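Local atomic coordinates of A-adding tRNA nucleotidyltransferase (Aquifex aeolicus, PDB entry 4WBY), a protein that adds the terminal adenosine of the CCA end to tRNAs ending in CC, using ATP and releasing diphosphate. Residues A[29-35]-A[122-127]; A[44-50]-A[84-90]; A[299-303]-A[335-341]. All coordinates share one frame; numbering follows the deposited sequence.

In the fold
The chain is the nucleotidyltransferase part of a longer protein, and the three contacts fall into two distant regions of it. Contacts 1 and 2 share the mixed sheet of the head domain, their centres about 12 Å apart. Strand 26-30 lies beside strand 45-51, and Val30 N reaches Asp47 O at 3.0 Å in a probable hydrogen bond. Contact 1 brings together the ATP-binding residues Gly32 to Arg35 and Asn123, with a sulfate beside Arg35; contact 2 carries Asp45 and Asp47, the inferred magnesium ligands. Contact 3 joins two helices on the opposite side of the chain's centre, about 38 Å from contact 1 and 37 Å from contact 2 between centres, away from the annotated sites.

Contact 1: A[29-35]-A[122-127]; sequences IVGGVVR and INAMAI. With SO4 (sulfate ion), chain D.
Ile29 and Ile127 form an antiparallel hydrogen-bonded pair, with Ile127 N 2.8 Å from Ile29 O. Beside them Val30 and Ala126 make the non-hydrogen-bonded pair, and their side chains meet on the other face, Val30 CG1 4.0 Å from Ala126 CB. This end is tight and apolar. Both methyls of Val34 bear on Ile127, CG2 lying 3.9 Å from Ile127 CG1, while Val34 CG1 also rests on Met125 CB. The strand pairing ends with an almost straight bond (177°) from Gly31 N to Met125 O. Strand, Gly31-Gly32 turn and helix make up the glycine-rich nucleotide-binding motif of the tRNA nucleotidyltransferase/poly(A) polymerase family. Gly31 occupies the helix N-cap with positive phi, and a water links Gly31 O, Ile122 O and Met125 N.

Toward the ligand, packing gives way to polar contacts. Arg35, bent at chi3 (63°), runs alongside Asn123 and gives NH1 to Asn123 OD1 at 2.8 Å, arriving from above the amide plane. Asn123 ND2 is hydrogen-bonded to Asp119 OD1. The guanidinium reaches sulfate O1, with NH1 and NH2 each at 3.2 Å; Arg172 and Arg176 bind the same anion, and Gly32 is partly exposed beside it.

Contact 2: A[44-50]-A[84-90]; sequences WDVDFVV and KLKLEFA
Phe48 and Phe89 are paired in register on neighbouring parallel strands, and their rings lie side by side, pointing the same way. Both place CG anti to the carbonyl carbon; with the same chi1 (-68°) and nearly equal chi2, the planes end only 4° apart. The near-parallel rings, centroids 4.8 Å apart, are slid until they barely overlap, and Phe48 CD1 sits over one face of the Phe89 ring, 3.6 Å from Phe89 CE2. Glu88 O and Leu87 CD2 lie at the edge of the Phe48 ring, and Val50 CG2 approaches the edge of Phe89. With Phe48 cut back to an alanine, the Phe89 face is likely to lose its cover and Ile29 on the next strand part of its packing.

Along the same face Val46 CB meets Leu87 CD2 at 3.9 Å. Trp44 crosses Leu85 at about a right angle, its CE3 3.6 Å from Leu85 CD2, and the indole NE1 is hydrogen-bonded to Glu42. Helices 7-22 and 54-65 pack on this face.

The other face is polar and wetter. Asp45 runs alongside Lys86, its OD1 3.6 Å from Lys86 CB, while a water bridges Asp45 OD2 and Lys86 NZ. Asp47 crosses Glu88 obliquely, with OD1 3.5 Å from Glu88 CB and the carboxylate planes stacked 14° apart. Asp47 OD1 lies 4.3 Å from Glu88 OE1, which probably concentrates negative charge here. His79 is hydrogen-bonded to Glu88 OE1, and another water joins Glu88 OE2 to Phe48 O. Six backbone bonds hold the register. Two aspartates separated by a single residue on a central strand, facing the nucleotide side, match the Asp-x-Asp metal-binding motif of this nucleotidyltransferase superfamily, consistent with the magnesium role inferred for Asp45 and Asp47.

Contact 3: A[299-303]-A[335-341]; sequences WVRET and HTSVLLL. With SO4 (sulfate ion), chain E.
Trp299 turns CG between its backbone N and carbonyl carbon (chi1 67°), while His335 sets CG opposite its own backbone N (chi1 -172°); the two torsions bring the indole and imidazole together at the start of helix 336-342. Trp299 CB lies over the face of the His335 ring, 3.8 Å from its centroid, as a CH-pi contact. The two rings are offset, 23° from parallel and barely overlapping, with His335 CE1 3.4 Å from Trp299 CE3. Ser337 CB comes 3.4 Å from Trp299 CZ3, on the benzene part of the indole.

One turn on, Thr303 OG1 and Ser337 OG share a very short hydrogen bond of 2.5 Å. Ser337 OG is also bonded to His335 ND1 at 2.8 Å. Further along, Thr303 CG2 and Leu341 CD2 meet tip to tip at 3.8 Å, and Val338 CG2 flanks the threonine hydroxyl. Leu276 and Leu273 of helix 271-278 touch Thr303 and Ser337. Arg301, pointing elsewhere, holds a sulfate through NH1 and NH2. With helix axes 10.0 Å apart, the hydroxyls of two buried residues and the imidazole satisfy one another in a small polar network beside apolar contacts, consistent with a fixed rotation of the His335 ring.

Contact 1: A[29-35]-A[122-127]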
loop_
_atom_site.group_PDB
_atom_site.type_symbol
_atom_site.label_atom_id
_atom_site.label_comp_id
_atom_site.label_asym_id
_atom_site.label_seq_id
_atom_site.Cartn_x
_atom_site.Cartn_y
_atom_site.Cartn_z
ATOM N N ILE A 29 -17.062 5.980 15.904
ATOM C CA ILE A 29 -15.978 5.364 15.140
ATOM C C ILE A 29 -16.357 5.514 13.671
ATOM O O ILE A 29 -17.519 5.322 13.325
ATOM C CB ILE A 29 -15.787 3.886 15.509
ATOM C CG1 ILE A 29 -15.425 3.758 16.983
ATOM C CG2 ILE A 29 -14.710 3.245 14.641
ATOM C CD1 ILE A 29 -15.548 2.345 17.518
ATOM N N VAL A 30 -15.411 5.893 12.809
ATOM C CA VAL A 30 -15.767 6.226 11.420
ATOM C C VAL A 30 -14.829 5.655 10.359
ATOM O O VAL A 30 -13.645 5.436 10.609
ATOM C CB VAL A 30 -15.802 7.748 11.176
ATOM C CG1 VAL A 30 -16.800 8.433 12.097
ATOM C CG2 VAL A 30 -14.408 8.338 11.329
ATOM N N GLY A 31 -15.388 5.410 9.175
ATOM C CA GLY A 31 -14.619 5.306 7.951
ATOM C C GLY A 31 -14.049 3.944 7.638
ATOM O O GLY A 31 -14.716 2.924 7.817
ATOM N N GLY A 32 -12.801 3.933 7.186
ATOM C CA GLY A 32 -12.126 2.695 6.829
ATOM C C GLY A 32 -12.076 1.711 7.985
ATOM O O GLY A 32 -12.122 0.503 7.782
ATOM N N VAL A 33 -11.988 2.221 9.211
ATOM C CA VAL A 33 -11.951 1.337 10.375
ATOM C C VAL A 33 -13.276 0.575 10.523
ATOM O O VAL A 33 -13.292 -0.608 10.866
ATOM C CB VAL A 33 -11.644 2.125 11.653
ATOM C CG1 VAL A 33 -11.635 1.194 12.844
ATOM C CG2 VAL A 33 -10.305 2.828 11.495
ATOM N N VAL A 34 -14.385 1.242 10.224
ATOM C CA VAL A 34 -15.686 0.588 10.302
ATOM C C VAL A 34 -15.800 -0.457 9.199
ATOM O O VAL A 34 -16.267 -1.570 9.442
ATOM C CB VAL A 34 -16.841 1.617 10.203
ATOM C CG1 VAL A 34 -18.186 0.913 10.161
ATOM C CG2 VAL A 34 -16.778 2.598 11.389
ATOM N N ARG A 35 -15.356 -0.105 7.995
ATOM C CA ARG A 35 -15.249 -1.075 6.907
ATOM C C ARG A 35 -14.470 -2.310 7.365
ATOM O O ARG A 35 -14.924 -3.449 7.196
ATOM C CB ARG A 35 -14.575 -0.437 5.690
ATOM C CG ARG A 35 -14.353 -1.380 4.506
ATOM C CD ARG A 35 -13.248 -0.856 3.587
ATOM N NE ARG A 35 -11.970 -0.818 4.306
ATOM C CZ ARG A 35 -11.107 0.190 4.297
ATOM N NH1 ARG A 35 -11.348 1.281 3.581
ATOM N NH2 ARG A 35 -9.978 0.089 4.998
ATOM N N ILE A 122 -18.653 2.352 1.052
ATOM C CA ILE A 122 -18.200 1.383 2.040
ATOM C C ILE A 122 -17.243 2.019 3.048
ATOM O O ILE A 122 -16.969 1.427 4.092
ATOM C CB ILE A 122 -17.534 0.149 1.391
ATOM C CG1 ILE A 122 -16.274 0.539 0.608
ATOM C CG2 ILE A 122 -18.548 -0.631 0.541
ATOM C CD1 ILE A 122 -15.443 -0.657 0.145
ATOM N N ASN A 123 -16.760 3.225 2.739
ATOM C CA ASN A 123 -15.872 3.978 3.630
ATOM C C ASN A 123 -16.571 5.117 4.363
ATOM O O ASN A 123 -15.921 5.929 5.038
ATOM C CB ASN A 123 -14.691 4.555 2.842
ATOM C CG ASN A 123 -13.815 3.486 2.245
ATOM O OD1 ASN A 123 -13.790 2.348 2.718
ATOM N ND2 ASN A 123 -13.080 3.843 1.192
ATOM N N ALA A 124 -17.892 5.174 4.243
ATOM C CA ALA A 124 -18.636 6.319 4.737
ATOM C C ALA A 124 -19.626 5.930 5.831
ATOM O O ALA A 124 -20.630 6.603 6.033
ATOM C CB ALA A 124 -19.360 7.009 3.589
ATOM N N MET A 125 -19.330 4.854 6.549
ATOM C CA MET A 125 -20.165 4.435 7.672
ATOM C C MET A 125 -19.554 4.802 9.012
ATOM O O MET A 125 -18.368 5.130 9.104
ATOM C CB MET A 125 -20.423 2.932 7.611
ATOM C CG MET A 125 -21.273 2.563 6.397
ATOM S SD MET A 125 -21.572 0.796 6.207
ATOM C CE MET A 125 -19.981 0.261 5.599
ATOM N N ALA A 126 -20.377 4.745 10.052
ATOM C CA ALA A 126 -19.928 5.051 11.404
ATOM C C ALA A 126 -20.536 4.071 12.397
ATOM O O ALA A 126 -21.552 3.429 12.114
ATOM C CB ALA A 126 -20.299 6.477 11.779
ATOM N N ILE A 127 -19.899 3.954 13.557
ATOM C CA ILE A 127 -20.462 3.218 14.675
ATOM C C ILE A 127 -20.620 4.176 15.839
ATOM O O ILE A 127 -19.642 4.784 16.282
ATOM C CB ILE A 127 -19.568 2.032 15.102
ATOM C CG1 ILE A 127 -19.376 1.064 13.932
ATOM C CG2 ILE A 127 -20.179 1.307 16.306
ATOM C CD1 ILE A 127 -18.211 0.101 14.109
HETATM S S SO4 D . -7.405 2.723 4.027
HETATM O O1 SO4 D . -8.811 2.988 4.386
HETATM O O2 SO4 D . -7.243 1.279 3.894
HETATM O O3 SO4 D . -7.039 3.397 2.782
HETATM O O4 SO4 D . -6.559 3.195 5.119
HETATM O O HOH W 1 -17.238 2.835 6.566
#

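Contact 2: A[44-50]-A[84-90]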
loop_
_atom_site.group_PDB
_atom_site.type_symbol
_atom_site.label_atom_id
_atom_site.label_comp_id
_atom_site.label_asym_id
_atom_site.label_seq_id
_atom_site.Cartn_x
_atom_site.Cartn_y
_atom_site.Cartn_z
ATOM N N TRP A 44 -6.258 -2.071 15.022
ATOM C CA TRP A 44 -5.562 -1.428 16.132
ATOM C C TRP A 44 -5.458 0.074 15.972
ATOM O O TRP A 44 -5.035 0.768 16.897
ATOM C CB TRP A 44 -4.168 -2.031 16.305
ATOM C CG TRP A 44 -4.252 -3.433 16.778
ATOM C CD1 TRP A 44 -4.149 -4.566 16.021
ATOM C CD2 TRP A 44 -4.525 -3.864 18.114
ATOM N NE1 TRP A 44 -4.318 -5.676 16.813
ATOM C CE2 TRP A 44 -4.547 -5.272 18.102
ATOM C CE3 TRP A 44 -4.734 -3.194 19.324
ATOM C CZ2 TRP A 44 -4.780 -6.023 19.253
ATOM C CZ3 TRP A 44 -4.962 -3.940 20.465
ATOM C CH2 TRP A 44 -4.981 -5.339 20.423
ATOM N N ASP A 45 -5.844 0.564 14.799
ATOM C CA ASP A 45 -5.855 1.986 14.502
ATOM C C ASP A 45 -7.309 2.413 14.404
ATOM O O ASP A 45 -8.006 2.037 13.462
ATOM C CB ASP A 45 -5.107 2.288 13.193
ATOM C CG ASP A 45 -3.600 2.059 13.294
ATOM O OD1 ASP A 45 -3.129 1.442 14.273
ATOM O OD2 ASP A 45 -2.881 2.490 12.371
ATOM N N VAL A 46 -7.778 3.167 15.390
ATOM C CA VAL A 46 -9.179 3.538 15.454
ATOM C C VAL A 46 -9.356 5.034 15.266
ATOM O O VAL A 46 -8.710 5.835 15.955
ATOM C CB VAL A 46 -9.807 3.112 16.798
ATOM C CG1 VAL A 46 -11.323 3.323 16.798
ATOM C CG2 VAL A 46 -9.476 1.658 17.104
ATOM N N ASP A 47 -10.236 5.396 14.331
ATOM C CA ASP A 47 -10.536 6.790 14.023
ATOM C C ASP A 47 -11.906 7.169 14.557
ATOM O O ASP A 47 -12.891 6.464 14.311
ATOM C CB ASP A 47 -10.484 7.038 12.514
ATOM C CG ASP A 47 -9.139 6.705 11.912
ATOM O OD1 ASP A 47 -8.117 6.823 12.623
ATOM O OD2 ASP A 47 -9.107 6.327 10.717
ATOM N N PHE A 48 -11.956 8.264 15.307
ATOM C CA PHE A 48 -13.210 8.800 15.829
ATOM C C PHE A 48 -13.538 10.141 15.215
ATOM O O PHE A 48 -12.640 10.950 14.967
ATOM C CB PHE A 48 -13.156 8.997 17.348
ATOM C CG PHE A 48 -13.079 7.734 18.143
ATOM C CD1 PHE A 48 -11.854 7.165 18.449
ATOM C CD2 PHE A 48 -14.235 7.146 18.646
ATOM C CE1 PHE A 48 -11.775 6.008 19.215
ATOM C CE2 PHE A 48 -14.158 5.992 19.416
ATOM C CZ PHE A 48 -12.926 5.427 19.703
ATOM N N VAL A 49 -14.829 10.397 15.019
ATOM C CA VAL A 49 -15.303 11.733 14.698
ATOM C C VAL A 49 -16.149 12.212 15.863
ATOM O O VAL A 49 -16.954 11.456 16.426
ATOM C CB VAL A 49 -16.098 11.779 13.372
ATOM C CG1 VAL A 49 -16.926 13.066 13.252
ATOM C CG2 VAL A 49 -15.148 11.670 12.202
ATOM N N VAL A 50 -15.937 13.466 16.242
ATOM C CA VAL A 50 -16.655 14.073 17.346
ATOM C C VAL A 50 -17.499 15.214 16.817
ATOM O O VAL A 50 -17.007 16.053 16.067
ATOM C CB VAL A 50 -15.684 14.593 18.427
ATOM C CG1 VAL A 50 -16.443 15.232 19.611
ATOM C CG2 VAL A 50 -14.765 13.462 18.898
ATOM N N LYS A 84 -1.633 -0.802 22.691
ATOM C CA LYS A 84 -1.431 -1.098 21.276
ATOM C C LYS A 84 -2.361 -0.313 20.346
ATOM O O LYS A 84 -2.242 -0.397 19.118
ATOM C CB LYS A 84 -1.615 -2.599 21.033
ATOM C CG LYS A 84 -0.576 -3.463 21.724
ATOM C CD LYS A 84 0.784 -3.290 21.076
ATOM C CE LYS A 84 1.835 -4.170 21.739
ATOM N NZ LYS A 84 3.142 -4.085 21.036
ATOM N N LEU A 85 -3.292 0.440 20.922
ATOM C CA LEU A 85 -4.277 1.189 20.135
ATOM C C LEU A 85 -3.801 2.576 19.721
ATOM O O LEU A 85 -3.501 3.412 20.571
ATOM C CB LEU A 85 -5.573 1.350 20.921
ATOM C CG LEU A 85 -6.409 0.101 21.132
ATOM C CD1 LEU A 85 -7.523 0.427 22.120
ATOM C CD2 LEU A 85 -6.983 -0.372 19.807
ATOM N N LYS A 86 -3.767 2.830 18.421
ATOM C CA LYS A 86 -3.486 4.170 17.917
ATOM C C LYS A 86 -4.808 4.851 17.624
ATOM O O LYS A 86 -5.598 4.357 16.812
ATOM C CB LYS A 86 -2.610 4.122 16.664
ATOM C CG LYS A 86 -1.216 3.593 16.952
ATOM C CD LYS A 86 -0.364 3.544 15.691
ATOM C CE LYS A 86 -0.142 4.937 15.125
ATOM N NZ LYS A 86 0.787 4.931 13.960
ATOM N N LEU A 87 -5.047 5.974 18.293
ATOM C CA LEU A 87 -6.321 6.668 18.215
ATOM C C LEU A 87 -6.207 8.023 17.527
ATOM O O LEU A 87 -5.278 8.796 17.777
ATOM C CB LEU A 87 -6.901 6.859 19.620
ATOM C CG LEU A 87 -6.971 5.609 20.496
ATOM C CD1 LEU A 87 -7.405 5.999 21.899
ATOM C CD2 LEU A 87 -7.902 4.551 19.900
ATOM N N GLU A 88 -7.173 8.312 16.666
ATOM C CA GLU A 88 -7.316 9.637 16.087
ATOM C C GLU A 88 -8.698 10.169 16.422
ATOM O O GLU A 88 -9.684 9.438 16.320
ATOM C CB GLU A 88 -7.125 9.609 14.573
ATOM C CG GLU A 88 -7.485 10.930 13.920
ATOM C CD GLU A 88 -7.515 10.848 12.413
ATOM O OE1 GLU A 88 -6.436 10.648 11.818
ATOM O OE2 GLU A 88 -8.614 10.982 11.825
ATOM N N PHE A 89 -8.762 11.437 16.820
ATOM C CA PHE A 89 -10.016 12.126 17.080
ATOM C C PHE A 89 -10.109 13.340 16.175
ATOM O O PHE A 89 -9.215 14.181 16.177
ATOM C CB PHE A 89 -10.114 12.547 18.550
ATOM C CG PHE A 89 -10.241 11.396 19.485
ATOM C CD1 PHE A 89 -9.117 10.723 19.934
ATOM C CD2 PHE A 89 -11.489 10.958 19.892
ATOM C CE1 PHE A 89 -9.242 9.645 20.782
ATOM C CE2 PHE A 89 -11.617 9.875 20.733
ATOM C CZ PHE A 89 -10.496 9.225 21.184
ATOM N N ALA A 90 -11.182 13.428 15.402
ATOM C CA ALA A 90 -11.361 14.526 14.465
ATOM C C ALA A 90 -12.701 15.193 14.685
ATOM O O ALA A 90 -13.692 14.537 14.963
ATOM C CB ALA A 90 -11.244 14.039 13.016
HETATM O O HOH W 2 -1.576 0.468 16.724
HETATM O O HOH W 3 -0.346 2.734 11.948
HETATM O O HOH W 4 -5.908 5.797 14.196
HETATM O O HOH W 5 -5.973 7.510 11.415
HETATM O O HOH W 6 -11.219 10.466 12.472
#

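Contact 3: A[299-303]-A[335-341]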
loop_
_atom_site.group_PDB
_atom_site.type_symbol
_atom_site.label_atom_id
_atom_site.label_comp_id
_atom_site.label_asym_id
_atom_site.label_seq_id
_atom_site.Cartn_x
_atom_site.Cartn_y
_atom_site.Cartn_z
ATOM N N TRP A 299 17.500 1.041 -2.325
ATOM C CA TRP A 299 17.696 -0.226 -3.023
ATOM C C TRP A 299 16.902 -0.265 -4.320
ATOM O O TRP A 299 17.348 -0.845 -5.299
ATOM C CB TRP A 299 17.349 -1.432 -2.133
ATOM C CG TRP A 299 15.888 -1.613 -1.738
ATOM C CD1 TRP A 299 15.310 -1.233 -0.553
ATOM C CD2 TRP A 299 14.858 -2.281 -2.484
ATOM N NE1 TRP A 299 13.986 -1.605 -0.530
ATOM C CE2 TRP A 299 13.683 -2.244 -1.704
ATOM C CE3 TRP A 299 14.809 -2.888 -3.743
ATOM C CZ2 TRP A 299 12.475 -2.795 -2.144
ATOM C CZ3 TRP A 299 13.606 -3.441 -4.174
ATOM C CH2 TRP A 299 12.460 -3.385 -3.377
ATOM N N VAL A 300 15.736 0.373 -4.331
ATOM C CA VAL A 300 14.916 0.428 -5.536
ATOM C C VAL A 300 15.586 1.282 -6.610
ATOM O O VAL A 300 15.654 0.897 -7.784
ATOM C CB VAL A 300 13.516 0.988 -5.233
ATOM C CG1 VAL A 300 12.694 1.105 -6.512
ATOM C CG2 VAL A 300 12.805 0.115 -4.198
ATOM N N ARG A 301 16.085 2.443 -6.205
ATOM C CA ARG A 301 16.720 3.350 -7.144
ATOM C C ARG A 301 18.012 2.751 -7.689
ATOM O O ARG A 301 18.308 2.892 -8.881
ATOM C CB ARG A 301 16.969 4.704 -6.480
ATOM C CG ARG A 301 15.654 5.393 -6.114
ATOM C CD ARG A 301 15.843 6.759 -5.491
ATOM N NE ARG A 301 16.268 6.674 -4.102
ATOM C CZ ARG A 301 17.478 7.027 -3.685
ATOM N NH1 ARG A 301 18.369 7.479 -4.557
ATOM N NH2 ARG A 301 17.801 6.913 -2.405
ATOM N N GLU A 302 18.757 2.047 -6.837
ATOM C CA GLU A 302 19.979 1.391 -7.281
ATOM C C GLU A 302 19.651 0.199 -8.183
ATOM O O GLU A 302 20.329 -0.034 -9.184
ATOM C CB GLU A 302 20.819 0.944 -6.084
ATOM C CG GLU A 302 21.333 2.090 -5.201
ATOM C CD GLU A 302 22.422 2.938 -5.843
ATOM O OE1 GLU A 302 22.940 2.567 -6.921
ATOM O OE2 GLU A 302 22.772 3.981 -5.251
ATOM N N THR A 303 18.606 -0.553 -7.848
ATOM C CA THR A 303 18.224 -1.673 -8.704
ATOM C C THR A 303 17.750 -1.175 -10.067
ATOM O O THR A 303 18.049 -1.798 -11.086
ATOM C CB THR A 303 17.150 -2.549 -8.033
ATOM O OG1 THR A 303 17.778 -3.289 -6.979
ATOM C CG2 THR A 303 16.540 -3.545 -9.019
ATOM N N HIS A 335 21.670 -7.055 -4.471
ATOM C CA HIS A 335 20.500 -6.975 -3.622
ATOM C C HIS A 335 19.479 -8.018 -4.064
ATOM O O HIS A 335 19.412 -8.363 -5.248
ATOM C CB HIS A 335 19.901 -5.570 -3.689
ATOM C CG HIS A 335 18.800 -5.337 -2.708
ATOM N ND1 HIS A 335 17.468 -5.350 -3.065
ATOM C CD2 HIS A 335 18.831 -5.106 -1.375
ATOM C CE1 HIS A 335 16.728 -5.119 -1.997
ATOM N NE2 HIS A 335 17.530 -4.971 -0.956
ATOM N N THR A 336 18.695 -8.509 -3.110
ATOM C CA THR A 336 17.632 -9.483 -3.366
ATOM C C THR A 336 16.789 -9.118 -4.582
ATOM O O THR A 336 16.398 -9.990 -5.363
ATOM C CB THR A 336 16.703 -9.616 -2.138
ATOM O OG1 THR A 336 17.460 -10.098 -1.028
ATOM C CG2 THR A 336 15.559 -10.584 -2.405
ATOM N N SER A 337 16.511 -7.825 -4.739
ATOM C CA SER A 337 15.676 -7.361 -5.850
ATOM C C SER A 337 16.235 -7.758 -7.218
ATOM O O SER A 337 15.473 -8.155 -8.105
ATOM C CB SER A 337 15.487 -5.842 -5.779
ATOM O OG SER A 337 16.727 -5.158 -5.716
ATOM N N VAL A 338 17.551 -7.664 -7.392
ATOM C CA VAL A 338 18.145 -7.978 -8.690
ATOM C C VAL A 338 18.081 -9.488 -8.929
ATOM O O VAL A 338 17.835 -9.929 -10.049
ATOM C CB VAL A 338 19.610 -7.473 -8.804
ATOM C CG1 VAL A 338 20.233 -7.904 -10.135
ATOM C CG2 VAL A 338 19.656 -5.958 -8.655
ATOM N N LEU A 339 18.268 -10.278 -7.873
ATOM C CA LEU A 339 18.133 -11.730 -7.991
ATOM C C LEU A 339 16.738 -12.120 -8.479
ATOM O O LEU A 339 16.593 -12.985 -9.345
ATOM C CB LEU A 339 18.407 -12.420 -6.659
ATOM C CG LEU A 339 19.784 -12.175 -6.056
ATOM C CD1 LEU A 339 19.894 -12.912 -4.734
ATOM C CD2 LEU A 339 20.871 -12.625 -7.011
ATOM N N LEU A 340 15.711 -11.488 -7.921
ATOM C CA LEU A 340 14.345 -11.829 -8.302
ATOM C C LEU A 340 14.068 -11.388 -9.743
ATOM O O LEU A 340 13.400 -12.096 -10.497
ATOM C CB LEU A 340 13.348 -11.214 -7.319
ATOM C CG LEU A 340 13.540 -11.706 -5.880
ATOM C CD1 LEU A 340 12.480 -11.159 -4.934
ATOM C CD2 LEU A 340 13.591 -13.226 -5.819
ATOM N N LEU A 341 14.622 -10.246 -10.141
ATOM C CA LEU A 341 14.496 -9.788 -11.523
ATOM C C LEU A 341 15.151 -10.777 -12.491
ATOM O O LEU A 341 14.610 -11.069 -13.560
ATOM C CB LEU A 341 15.111 -8.396 -11.681
ATOM C CG LEU A 341 14.183 -7.205 -11.939
ATOM C CD1 LEU A 341 12.794 -7.396 -11.339
ATOM C CD2 LEU A 341 14.824 -5.924 -11.430
HETATM S S SO4 E . 21.351 8.254 -2.235
HETATM O O1 SO4 E . 20.662 8.806 -3.398
HETATM O O2 SO4 E . 20.530 7.239 -1.577
HETATM O O3 SO4 E . 22.633 7.679 -2.648
HETATM O O4 SO4 E . 21.650 9.324 -1.281
#